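Local coordinates for CRISPR-associated endonuclease Cas2 2 (Thermus thermophilus, PDB 1ZPW), which belongs to the Cas2 family of metal-dependent CRISPR-associated endoribonucleases and takes part in adaptive immunity against viruses and plasmids, at residues K3-V8 against E38-E43. Sequence-based numbering, arbitrary orientation.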
loop_
_atom_site.group_PDB
_atom_site.type_symbol
_atom_site.label_atom_id
_atom_site.label_comp_id
_atom_site.label_asym_id
_atom_site.label_seq_id
_atom_site.Cartn_x
_atom_site.Cartn_y
_atom_site.Cartn_z
ATOM N N LYS A 3 0.075 14.618 -6.833
ATOM C CA LYS A 3 0.116 13.144 -6.806
ATOM C C LYS A 3 1.513 12.578 -7.097
ATOM O O LYS A 3 2.269 13.052 -7.955
ATOM C CB LYS A 3 -0.943 12.499 -7.713
ATOM C CG LYS A 3 -0.376 11.747 -8.914
ATOM C CD LYS A 3 -1.352 11.721 -10.085
ATOM C CE LYS A 3 -1.389 10.369 -10.765
ATOM N NZ LYS A 3 -1.102 10.430 -12.227
ATOM N N ARG A 4 1.867 11.555 -6.349
ATOM C CA ARG A 4 3.123 10.899 -6.587
ATOM C C ARG A 4 2.843 9.434 -6.396
ATOM O O ARG A 4 1.857 9.071 -5.758
ATOM C CB ARG A 4 4.131 11.306 -5.531
ATOM C CG ARG A 4 4.622 12.722 -5.543
ATOM C CD ARG A 4 5.449 13.033 -4.288
ATOM N NE ARG A 4 6.862 12.664 -4.419
ATOM C CZ ARG A 4 7.338 11.422 -4.475
ATOM N NH1 ARG A 4 6.516 10.377 -4.435
ATOM N NH2 ARG A 4 8.644 11.222 -4.587
ATOM N N LEU A 5 3.724 8.599 -6.941
ATOM C CA LEU A 5 3.650 7.147 -6.729
ATOM C C LEU A 5 4.192 6.761 -5.351
ATOM O O LEU A 5 5.255 7.234 -4.930
ATOM C CB LEU A 5 4.444 6.398 -7.811
ATOM C CG LEU A 5 4.578 4.871 -7.683
ATOM C CD1 LEU A 5 3.194 4.236 -7.823
ATOM C CD2 LEU A 5 5.525 4.317 -8.749
ATOM N N TYR A 6 3.443 5.912 -4.658
ATOM C CA TYR A 6 3.918 5.320 -3.397
ATOM C C TYR A 6 3.842 3.820 -3.494
ATOM O O TYR A 6 2.890 3.265 -4.048
ATOM C CB TYR A 6 3.067 5.771 -2.200
ATOM C CG TYR A 6 3.192 7.235 -1.850
ATOM C CD1 TYR A 6 2.522 8.216 -2.607
ATOM C CD2 TYR A 6 3.951 7.634 -0.744
ATOM C CE1 TYR A 6 2.658 9.571 -2.279
ATOM C CE2 TYR A 6 4.069 8.989 -0.407
ATOM C CZ TYR A 6 3.401 9.930 -1.177
ATOM O OH TYR A 6 3.525 11.266 -0.851
ATOM N N ALA A 7 4.850 3.142 -2.944
ATOM C CA ALA A 7 4.763 1.696 -2.745
ATOM C C ALA A 7 4.282 1.491 -1.317
ATOM O O ALA A 7 4.832 2.064 -0.369
ATOM C CB ALA A 7 6.121 1.023 -2.934
ATOM N N VAL A 8 3.241 0.688 -1.167
ATOM C CA VAL A 8 2.652 0.477 0.163
ATOM C C VAL A 8 2.806 -1.002 0.474
ATOM O O VAL A 8 2.164 -1.822 -0.173
ATOM C CB VAL A 8 1.169 0.889 0.221
ATOM C CG1 VAL A 8 0.632 0.659 1.639
ATOM C CG2 VAL A 8 1.014 2.351 -0.132
ATOM N N GLU A 38 0.610 -0.399 -5.272
ATOM C CA GLU A 38 1.118 0.872 -5.766
ATOM C C GLU A 38 -0.017 1.851 -5.818
ATOM O O GLU A 38 -1.033 1.564 -6.449
ATOM C CB GLU A 38 1.717 0.704 -7.161
ATOM C CG GLU A 38 3.135 0.144 -7.075
ATOM C CD GLU A 38 3.769 -0.139 -8.428
ATOM O OE1 GLU A 38 3.202 0.236 -9.487
ATOM O OE2 GLU A 38 4.861 -0.738 -8.445
ATOM N N CYS A 39 0.179 3.008 -5.195
ATOM C CA CYS A 39 -0.893 3.995 -5.009
ATOM C C CYS A 39 -0.409 5.372 -5.412
ATOM O O CYS A 39 0.648 5.829 -4.999
ATOM C CB CYS A 39 -1.321 4.052 -3.523
ATOM S SG CYS A 39 -1.988 2.503 -2.878
ATOM N N TYR A 40 -1.225 6.084 -6.179
ATOM C CA TYR A 40 -0.921 7.477 -6.469
ATOM C C TYR A 40 -1.627 8.346 -5.465
ATOM O O TYR A 40 -2.850 8.283 -5.356
ATOM C CB TYR A 40 -1.365 7.848 -7.902
ATOM C CG TYR A 40 -0.348 7.366 -8.892
ATOM C CD1 TYR A 40 0.775 8.142 -9.177
ATOM C CD2 TYR A 40 -0.476 6.137 -9.475
ATOM C CE1 TYR A 40 1.738 7.706 -10.061
ATOM C CE2 TYR A 40 0.500 5.667 -10.351
ATOM C CZ TYR A 40 1.590 6.470 -10.632
ATOM O OH TYR A 40 2.562 6.022 -11.506
ATOM N N LEU A 41 -0.864 9.110 -4.696
ATOM C CA LEU A 41 -1.426 9.868 -3.566
ATOM C C LEU A 41 -0.886 11.267 -3.568
ATOM O O LEU A 41 0.289 11.516 -3.937
ATOM C CB LEU A 41 -1.051 9.227 -2.211
ATOM C CG LEU A 41 -1.384 7.734 -2.042
ATOM C CD1 LEU A 41 -0.568 7.133 -0.873
ATOM C CD2 LEU A 41 -2.855 7.472 -1.930
ATOM N N ASP A 42 -1.723 12.195 -3.128
ATOM C CA ASP A 42 -1.195 13.477 -2.699
ATOM C C ASP A 42 -1.299 13.560 -1.173
ATOM O O ASP A 42 -1.672 12.581 -0.517
ATOM C CB ASP A 42 -1.934 14.629 -3.396
ATOM C CG ASP A 42 -3.419 14.599 -3.163
ATOM O OD1 ASP A 42 -4.123 15.338 -3.892
ATOM O OD2 ASP A 42 -3.994 13.885 -2.292
ATOM N N GLU A 43 -0.950 14.712 -0.596
ATOM C CA GLU A 43 -0.990 14.850 0.852
ATOM C C GLU A 43 -2.335 14.461 1.460
ATOM O O GLU A 43 -2.375 13.749 2.464
ATOM C CB GLU A 43 -0.582 16.263 1.296
ATOM C CG GLU A 43 0.293 16.242 2.545
ATOM C CD GLU A 43 1.583 15.435 2.360
ATOM O OE1 GLU A 43 1.960 14.655 3.283
ATOM O OE2 GLU A 43 2.225 15.582 1.290
#
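Y6 and L41 meet diagonally on the helix-covered face of the sheet: L41 CD1 lies 3.7 Å from Y6 CD1, and L41 CB is equally near the ring. Putting Y6 CG beside its own backbone N (chi1 -68°) starts the ring toward L41, while the carbonyl O of C39 lies at its edge, in plane. V8 CG2 against C39 SG extends this apolar layer, and L46 of helix 43-56 packs on both Y6 and L41. Strand segments 4-8 and 38-41 run antiparallel beneath, their axes 143° apart, with R4-L41 and Y6-C39 as hydrogen-bonded pairs. Their four bonds differ in geometry: C39 N to Y6 O is nearly straight (169° at the hydrogen), whereas R4 N reaches L41 O from above the carbonyl plane, at 2.9 Å. On the reverse face the Y40 ring is sandwiched. L5 CD1 sits over one side, 4.2 Å from the ring centroid and offset toward the rim, a CH-pi contact. Over the opposite side the bent K3 chain brings CE to 3.5 Å from Y40 CD1 and NZ to 4.6 Å from the centroid, a cation-pi contact. At the strand end, D42, the N-cap residue of helix 43-56, accepts the backbone N-H of L45 through OD2. The chemistry is thus two-sided: a buried apolar layer joins the central strands of this ferredoxin-like Cas2 fold to helix 43-56, while on the more exposed side, that of L5 and Y40, the lysine may add modest electrostatic stabilisation over the ring.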